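PDB 6L1O: aminotransferase from Bacillus subtilis, which is a pyridoxal-phosphate-dependent class I aminotransferase of the pathway that makes the dipeptide antibiotic bacilysin. Local coordinates for residues A208-F212 against S238-N242; G245-A249 against L276-A280. All blocks are in the same frame, centred on the assembly; numbering follows the deposited sequence.

Contact 1: A208-F212 against S238-N242. With PLP (pyridoxal-5'-phosphate), chain E.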
ATOM      1  N   ALA B 208     -14.922   2.971 -10.557  1.00 13.99           N
ATOM      2  CA  ALA B 208     -15.142   1.811  -9.713  1.00 16.46           C
ATOM      3  C   ALA B 208     -16.364   0.983 -10.101  1.00 16.52           C
ATOM      4  O   ALA B 208     -16.349  -0.228  -9.930  1.00 15.57           O
ATOM      5  CB  ALA B 208     -15.257   2.215  -8.279  1.00 17.01           C
ATOM      6  N   TYR B 209     -17.391   1.636 -10.678  1.00 15.55           N
ATOM      7  CA  TYR B 209     -18.641   0.957 -11.023  1.00 16.02           C
ATOM      8  C   TYR B 209     -18.797   0.864 -12.532  1.00 15.70           C
ATOM      9  O   TYR B 209     -19.929   0.673 -13.075  1.00 18.21           O
ATOM     10  CB  TYR B 209     -19.857   1.647 -10.330  1.00 15.62           C
ATOM     11  CG  TYR B 209     -19.732   1.659  -8.848  1.00 14.70           C
ATOM     12  CD1 TYR B 209     -20.132   0.534  -8.071  1.00 16.11           C
ATOM     13  CD2 TYR B 209     -19.139   2.724  -8.168  1.00 15.80           C
ATOM     14  CE1 TYR B 209     -19.956   0.521  -6.724  1.00 16.90           C
ATOM     15  CE2 TYR B 209     -18.976   2.703  -6.812  1.00 16.62           C
ATOM     16  CZ  TYR B 209     -19.382   1.596  -6.091  1.00 17.13           C
ATOM     17  OH  TYR B 209     -19.206   1.531  -4.761  1.00 20.83           O
ATOM     18  N   GLY B 210     -17.670   0.933 -13.239  1.00 15.26           N
ATOM     19  CA  GLY B 210     -17.627   0.887 -14.683  1.00 15.45           C
ATOM     20  C   GLY B 210     -18.198  -0.332 -15.350  1.00 19.06           C
ATOM     21  O   GLY B 210     -18.394  -0.312 -16.562  1.00 23.22           O
ATOM     22  N   ALA B 211     -18.442  -1.397 -14.597  1.00 19.09           N
ATOM     23  CA  ALA B 211     -19.089  -2.595 -15.132  1.00 19.73           C
ATOM     24  C   ALA B 211     -20.629  -2.467 -15.019  1.00 21.39           C
ATOM     25  O   ALA B 211     -21.371  -3.215 -15.626  1.00 24.77           O
ATOM     26  CB  ALA B 211     -18.618  -3.835 -14.415  1.00 18.35           C
ATOM     27  N   PHE B 212     -21.129  -1.523 -14.261  1.00 19.26           N
ATOM     28  CA  PHE B 212     -22.537  -1.584 -13.859  1.00 19.49           C
ATOM     29  C   PHE B 212     -23.359  -0.393 -14.287  1.00 20.98           C
ATOM     30  O   PHE B 212     -23.697   0.431 -13.474  1.00 20.18           O
ATOM     31  CB  PHE B 212     -22.623  -1.774 -12.350  1.00 18.56           C
ATOM     32  CG  PHE B 212     -21.864  -2.969 -11.862  1.00 18.98           C
ATOM     33  CD1 PHE B 212     -22.337  -4.257 -12.154  1.00 19.15           C
ATOM     34  CD2 PHE B 212     -20.677  -2.839 -11.159  1.00 20.83           C
ATOM     35  CE1 PHE B 212     -21.681  -5.377 -11.706  1.00 19.05           C
ATOM     36  CE2 PHE B 212     -20.006  -3.972 -10.712  1.00 21.24           C
ATOM     37  CZ  PHE B 212     -20.492  -5.242 -11.009  1.00 18.12           C
ATOM     38  N   SER B 238     -12.489  -4.377  -7.259  1.00 13.52           N
ATOM     39  CA  SER B 238     -13.305  -4.672  -6.096  1.00 13.61           C
ATOM     40  C   SER B 238     -14.739  -4.962  -6.428  1.00 15.82           C
ATOM     41  O   SER B 238     -15.254  -6.015  -6.075  1.00 14.82           O
ATOM     42  CB  SER B 238     -13.220  -3.546  -5.037  1.00 13.99           C
ATOM     43  OG  SER B 238     -11.882  -3.412  -4.572  1.00 13.59           O
ATOM     44  N   LYS B 239     -15.352  -4.076  -7.219  1.00 13.92           N
ATOM     45  CA  LYS B 239     -16.769  -4.225  -7.532  1.00 14.80           C
ATOM     46  C   LYS B 239     -16.994  -5.095  -8.753  1.00 15.33           C
ATOM     47  O   LYS B 239     -17.899  -5.872  -8.791  1.00 14.65           O
ATOM     48  CB  LYS B 239     -17.414  -2.849  -7.729  1.00 16.64           C
ATOM     49  CG  LYS B 239     -17.221  -1.878  -6.555  1.00 18.69           C
ATOM     50  CD  LYS B 239     -17.369  -2.569  -5.202  1.00 21.33           C
ATOM     51  CE  LYS B 239     -17.221  -1.651  -4.047  1.00 22.06           C
ATOM     52  NZ  LYS B 239     -16.449  -0.440  -4.366  1.00 28.33           N
ATOM     53  N   THR B 240     -16.178  -4.930  -9.785  1.00 14.58           N
ATOM     54  CA  THR B 240     -16.387  -5.635 -11.021  1.00 16.17           C
ATOM     55  C   THR B 240     -16.314  -7.137 -10.844  1.00 15.35           C
ATOM     56  O   THR B 240     -17.105  -7.874 -11.403  1.00 14.55           O
ATOM     57  CB  THR B 240     -15.353  -5.206 -12.091  1.00 15.86           C
ATOM     58  OG1 THR B 240     -15.542  -3.810 -12.375  1.00 15.38           O
ATOM     59  CG2 THR B 240     -15.566  -5.994 -13.372  1.00 16.94           C
ATOM     60  N   PHE B 241     -15.396  -7.577 -10.018  1.00 14.84           N
ATOM     61  CA  PHE B 241     -15.072  -8.995  -9.925  1.00 14.17           C
ATOM     62  C   PHE B 241     -15.303  -9.603  -8.583  1.00 13.64           C
ATOM     63  O   PHE B 241     -14.844 -10.735  -8.306  1.00 14.67           O
ATOM     64  CB  PHE B 241     -13.602  -9.193 -10.335  1.00 13.11           C
ATOM     65  CG  PHE B 241     -13.322  -8.801 -11.753  1.00 13.24           C
ATOM     66  CD1 PHE B 241     -13.817  -9.544 -12.802  1.00 14.40           C
ATOM     67  CD2 PHE B 241     -12.538  -7.672 -12.035  1.00 13.20           C
ATOM     68  CE1 PHE B 241     -13.564  -9.167 -14.120  1.00 14.98           C
ATOM     69  CE2 PHE B 241     -12.228  -7.344 -13.331  1.00 12.83           C
ATOM     70  CZ  PHE B 241     -12.762  -8.097 -14.376  1.00 14.33           C
ATOM     71  N   ASN B 242     -16.032  -8.899  -7.700  1.00 15.53           N
ATOM     72  CA  ASN B 242     -16.165  -9.340  -6.302  1.00 14.86           C
ATOM     73  C   ASN B 242     -14.769  -9.639  -5.706  1.00 16.95           C
ATOM     74  O   ASN B 242     -14.499 -10.734  -5.124  1.00 14.49           O
ATOM     75  CB  ASN B 242     -17.039 -10.602  -6.223  1.00 14.73           C
ATOM     76  CG  ASN B 242     -18.436 -10.411  -6.695  1.00 15.09           C
ATOM     77  OD1 ASN B 242     -18.981  -9.340  -6.627  1.00 14.92           O
ATOM     78  ND2 ASN B 242     -19.046 -11.490  -7.202  1.00 16.26           N
TER
HETATM   79  N1  PLP E 401     -14.450   4.629  -5.646  1.00 19.85           N
HETATM   80  C2  PLP E 401     -15.720   4.558  -5.206  1.00 19.71           C
HETATM   81  C2A PLP E 401     -16.667   5.712  -5.357  1.00 19.38           C
HETATM   82  C3  PLP E 401     -16.171   3.400  -4.470  1.00 20.79           C
HETATM   83  O3  PLP E 401     -17.401   3.272  -3.959  1.00 20.76           O
HETATM   84  C4  PLP E 401     -15.241   2.333  -4.363  1.00 26.00           C
HETATM   85  C4A PLP E 401     -15.611   1.330  -3.300  1.00 34.09           C
HETATM   86  C5  PLP E 401     -13.886   2.477  -4.878  1.00 24.32           C
HETATM   87  C6  PLP E 401     -13.564   3.647  -5.548  1.00 22.51           C
HETATM   88  C5A PLP E 401     -12.887   1.358  -4.858  1.00 22.73           C
HETATM   89  O4P PLP E 401     -12.466   0.942  -3.633  1.00 20.62           O
HETATM   90  P   PLP E 401     -11.206  -0.094  -3.522  1.00 16.73           P
HETATM   91  O1P PLP E 401     -10.256   0.577  -2.596  1.00 14.39           O
HETATM   92  O2P PLP E 401     -10.651  -0.435  -4.889  1.00 16.02           O
HETATM   93  O3P PLP E 401     -11.813  -1.331  -2.921  1.00 16.38           O
HETATM   94  O   HOH W   1     -14.714  -2.448  -9.398  1.00 14.38           O
HETATM   95  O   HOH W   2     -17.395  -2.038 -11.990  1.00 16.12           O

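Contact 2: G245-A249 against L276-A280. With PLP (pyridoxal-5'-phosphate), chain E.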
ATOM      1  N   GLY B 245     -11.684  -7.708  -1.241  1.00 13.55           N
ATOM      2  CA  GLY B 245     -10.726  -8.094  -0.253  1.00 13.33           C
ATOM      3  C   GLY B 245      -9.303  -8.284  -0.813  1.00 12.49           C
ATOM      4  O   GLY B 245      -8.343  -8.279  -0.072  1.00 11.54           O
ATOM      5  N   TRP B 246      -9.218  -8.465  -2.120  1.00 11.66           N
ATOM      6  CA  TRP B 246      -7.941  -8.718  -2.807  1.00 13.06           C
ATOM      7  C   TRP B 246      -7.033  -7.491  -2.929  1.00 12.49           C
ATOM      8  O   TRP B 246      -5.795  -7.643  -3.014  1.00 12.80           O
ATOM      9  CB  TRP B 246      -8.158  -9.268  -4.160  1.00 12.73           C
ATOM     10  CG  TRP B 246      -8.893 -10.588  -4.206  1.00 14.32           C
ATOM     11  CD1 TRP B 246     -10.159 -10.878  -3.717  1.00 14.66           C
ATOM     12  CD2 TRP B 246      -8.432 -11.786  -4.836  1.00 14.87           C
ATOM     13  NE1 TRP B 246     -10.492 -12.191  -4.032  1.00 15.27           N
ATOM     14  CE2 TRP B 246      -9.445 -12.766  -4.693  1.00 15.09           C
ATOM     15  CE3 TRP B 246      -7.253 -12.132  -5.501  1.00 17.06           C
ATOM     16  CZ2 TRP B 246      -9.302 -14.055  -5.185  1.00 16.85           C
ATOM     17  CZ3 TRP B 246      -7.131 -13.434  -6.048  1.00 17.71           C
ATOM     18  CH2 TRP B 246      -8.130 -14.370  -5.853  1.00 16.16           C
ATOM     19  N   ARG B 247      -7.625  -6.312  -2.888  1.00 11.12           N
ATOM     20  CA  ARG B 247      -6.900  -5.012  -2.887  1.00 11.42           C
ATOM     21  C   ARG B 247      -6.103  -4.779  -4.165  1.00 13.63           C
ATOM     22  O   ARG B 247      -4.872  -4.763  -4.141  1.00 12.31           O
ATOM     23  CB  ARG B 247      -6.004  -4.884  -1.658  1.00 12.52           C
ATOM     24  CG  ARG B 247      -6.669  -5.210  -0.309  1.00 13.61           C
ATOM     25  CD  ARG B 247      -7.935  -4.482  -0.049  1.00 12.78           C
ATOM     26  NE  ARG B 247      -7.804  -3.029  -0.243  1.00 13.59           N
ATOM     27  CZ  ARG B 247      -8.645  -2.289  -0.908  1.00 14.84           C
ATOM     28  NH1 ARG B 247      -9.723  -2.823  -1.472  1.00 14.84           N
ATOM     29  NH2 ARG B 247      -8.426  -0.982  -1.043  1.00 15.12           N
ATOM     30  N   MET B 248      -6.783  -4.673  -5.294  1.00 12.47           N
ATOM     31  CA  MET B 248      -6.121  -4.414  -6.555  1.00 13.70           C
ATOM     32  C   MET B 248      -6.857  -3.373  -7.375  1.00 14.23           C
ATOM     33  O   MET B 248      -8.099  -3.351  -7.400  1.00 14.84           O
ATOM     34  CB  MET B 248      -5.961  -5.703  -7.359  1.00 16.71           C
ATOM     35  CG  MET B 248      -4.833  -6.619  -6.774  1.00 22.24           C
ATOM     36  SD  MET B 248      -4.481  -7.994  -7.844  1.00 29.28           S
ATOM     37  CE  MET B 248      -5.935  -8.911  -7.611  1.00 24.99           C
ATOM     38  N   ALA B 249      -6.093  -2.492  -8.032  1.00 13.50           N
ATOM     39  CA  ALA B 249      -6.635  -1.444  -8.840  1.00 12.55           C
ATOM     40  C   ALA B 249      -5.570  -0.942  -9.800  1.00 13.80           C
ATOM     41  O   ALA B 249      -4.377  -1.266  -9.634  1.00 13.36           O
ATOM     42  CB  ALA B 249      -7.172  -0.316  -7.943  1.00 12.42           C
ATOM     43  N   LEU B 276      -1.195 -12.613  -7.085  1.00 14.67           N
ATOM     44  CA  LEU B 276      -2.283 -11.655  -7.240  1.00 14.62           C
ATOM     45  C   LEU B 276      -2.351 -11.054  -8.641  1.00 13.39           C
ATOM     46  O   LEU B 276      -3.406 -10.876  -9.191  1.00 14.23           O
ATOM     47  CB  LEU B 276      -2.160 -10.560  -6.185  1.00 15.65           C
ATOM     48  CG  LEU B 276      -2.452 -10.952  -4.729  1.00 16.62           C
ATOM     49  CD1 LEU B 276      -2.161  -9.743  -3.861  1.00 18.64           C
ATOM     50  CD2 LEU B 276      -3.895 -11.393  -4.567  1.00 17.13           C
ATOM     51  N   GLN B 277      -1.203 -10.719  -9.214  1.00 13.28           N
ATOM     52  CA  GLN B 277      -1.174 -10.161 -10.557  1.00 13.36           C
ATOM     53  C   GLN B 277      -1.717 -11.126 -11.589  1.00 13.26           C
ATOM     54  O   GLN B 277      -2.400 -10.724 -12.512  1.00 12.09           O
ATOM     55  CB  GLN B 277       0.249  -9.694 -10.935  1.00 12.80           C
ATOM     56  CG  GLN B 277       0.792  -8.620  -9.969  1.00 15.96           C
ATOM     57  CD  GLN B 277       2.033  -7.932 -10.486  1.00 17.24           C
ATOM     58  OE1 GLN B 277       2.054  -7.408 -11.618  1.00 15.42           O
ATOM     59  NE2 GLN B 277       3.088  -7.944  -9.666  1.00 16.77           N
ATOM     60  N   GLN B 278      -1.373 -12.403 -11.456  1.00 12.79           N
ATOM     61  CA  GLN B 278      -1.857 -13.407 -12.350  1.00 14.82           C
ATOM     62  C   GLN B 278      -3.374 -13.586 -12.189  1.00 12.78           C
ATOM     63  O   GLN B 278      -4.071 -13.747 -13.148  1.00 14.59           O
ATOM     64  CB  GLN B 278      -1.133 -14.739 -12.077  1.00 17.55           C
ATOM     65  CG  GLN B 278      -1.546 -15.857 -12.980  1.00 20.37           C
ATOM     66  CD  GLN B 278      -0.465 -16.948 -13.147  1.00 27.97           C
ATOM     67  OE1 GLN B 278       0.722 -16.657 -13.162  1.00 26.78           O
ATOM     68  NE2 GLN B 278      -0.894 -18.207 -13.270  1.00 34.46           N
ATOM     69  N   ALA B 279      -3.882 -13.502 -10.968  1.00 13.29           N
ATOM     70  CA  ALA B 279      -5.345 -13.547 -10.781  1.00 13.28           C
ATOM     71  C   ALA B 279      -6.008 -12.356 -11.434  1.00 12.72           C
ATOM     72  O   ALA B 279      -7.088 -12.471 -12.046  1.00 13.83           O
ATOM     73  CB  ALA B 279      -5.672 -13.614  -9.294  1.00 13.60           C
ATOM     74  N   ALA B 280      -5.390 -11.186 -11.314  1.00 12.89           N
ATOM     75  CA  ALA B 280      -5.936  -9.976 -11.912  1.00 13.90           C
ATOM     76  C   ALA B 280      -5.985 -10.099 -13.428  1.00 14.88           C
ATOM     77  O   ALA B 280      -6.964  -9.708 -14.099  1.00 13.27           O
ATOM     78  CB  ALA B 280      -5.133  -8.761 -11.510  1.00 14.68           C
TER
HETATM   79  N1  PLP E 401     -14.450   4.629  -5.646  1.00 19.85           N
HETATM   80  C2  PLP E 401     -15.720   4.558  -5.206  1.00 19.71           C
HETATM   81  C2A PLP E 401     -16.667   5.712  -5.357  1.00 19.38           C
HETATM   82  C3  PLP E 401     -16.171   3.400  -4.470  1.00 20.79           C
HETATM   83  O3  PLP E 401     -17.401   3.272  -3.959  1.00 20.76           O
HETATM   84  C4  PLP E 401     -15.241   2.333  -4.363  1.00 26.00           C
HETATM   85  C4A PLP E 401     -15.611   1.330  -3.300  1.00 34.09           C
HETATM   86  C5  PLP E 401     -13.886   2.477  -4.878  1.00 24.32           C
HETATM   87  C6  PLP E 401     -13.564   3.647  -5.548  1.00 22.51           C
HETATM   88  C5A PLP E 401     -12.887   1.358  -4.858  1.00 22.73           C
HETATM   89  O4P PLP E 401     -12.466   0.942  -3.633  1.00 20.62           O
HETATM   90  P   PLP E 401     -11.206  -0.094  -3.522  1.00 16.73           P
HETATM   91  O1P PLP E 401     -10.256   0.577  -2.596  1.00 14.39           O
HETATM   92  O2P PLP E 401     -10.651  -0.435  -4.889  1.00 16.02           O
HETATM   93  O3P PLP E 401     -11.813  -1.331  -2.921  1.00 16.38           O

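Contact 1: A208-F212 against S238-N242
Residues 208-212 leave strand 202-206 as a loop, and Tyr209 to Phe212 form a type I beta turn. Phe212 N closes it on Tyr209 O at 2.8 Å. The turn lies against the short helix 237-240. The CA atoms of Ala211 and Thr240 are 5.8 Å apart, those of Tyr209 and Lys239 6.5 Å. Two waters lie between the segments. Water 1 links Ala208 O (2.8 Å) to Thr240 N (2.9 Å). Water 2 sits 2.9 Å from both Ala208 O and Ala211 N and 2.6 Å from Thr240 OG1, which is also hydrogen-bonded to Tyr235 OH. Ser238 and Lys239 close a Ser-Phe-Ser-Lys sequence, and Lys239 is placed like the Schiff-base lysine of class I aminotransferases. Its NZ is 2.2 Å from PLP C4A, too close for non-bonded atoms, which is consistent with a link left unmodelled or a reaction state. Tyr209 OH is hydrogen-bonded to PLP O3 at 2.6 Å and receives a weak bond from Lys239 NZ at 3.4 Å. Ala208 CB packs 3.5 Å from PLP C6, and Ser238 OG donates to PLP O3P at 2.7 Å. Away from the cofactor, the Phe212 ring presents its edge to Lys239, with CE2 3.4 Å from Lys239 O. Tyr298 of helix 289-313 meets that ring edge-to-face.

Contact 2: G245-A249 against L276-A280
Gly245 lies in the loop between helix 237-240 and strand 249-253. Next, Trp246 points toward helix 274-285. Its indole packs obliquely on two residues one helical turn apart: CE3 is 3.6 Å from Leu276 CD2, and CZ3 is 3.6 Å from Ala279 CB. Trp246 NE1 is hydrogen-bonded to Thr46 OG1, while Phe273 of the second subunit stacks on the indole and Leu276 meets its own copy there. Arg247 follows with phi and psi near +60°, in the left-handed region, and its side chain leads away from the helix to the cofactor. NH1 donates to PLP O3P and NH2 to PLP O1P, each at 2.9 Å and nearly straight. This forked grip on the phosphate is the role of the phosphate-binding arginine in class I aminotransferases. Met248 turns back toward the helix. Its SD is 3.8 Å from both Leu276 CB and Ala280 CB, and 3.4 Å from Leu276 O, which accepts the helix bond from Ala280 N. Between the two segments the contact is apolar; the charge of Arg247 is spent on the phosphate. Ala249 begins strand 249-253 and makes backbone hydrogen bonding with Phe100 of strand 97-100. Helix 48-57 packs on Trp246 and Ala279, helix 73-87 on Gln277 and Ala280, and Phe237 of helix 237-240 touches Met248 and Ala280.

Both contacts are buried, and they follow one another along the chain. Contact 1 lies about 9 Å from the centre of the chain and contact 2 about 17 Å, centre to centre. Helix 237-240 connects them: it supplies one side of contact 1, and the loop after it leads into contact 2. They touch where Ser238 OG lies 3.8 Å from Arg247 NH1, and both residues bond PLP O3P. Contact 1 meets the ring and C4A end of the cofactor as well as the phosphate, and joins its segments by direct packing and by two bridging waters. Contact 2 is apolar between its segments, reaches PLP at the phosphate alone, and also meets the second subunit, with a ring stack on Trp246.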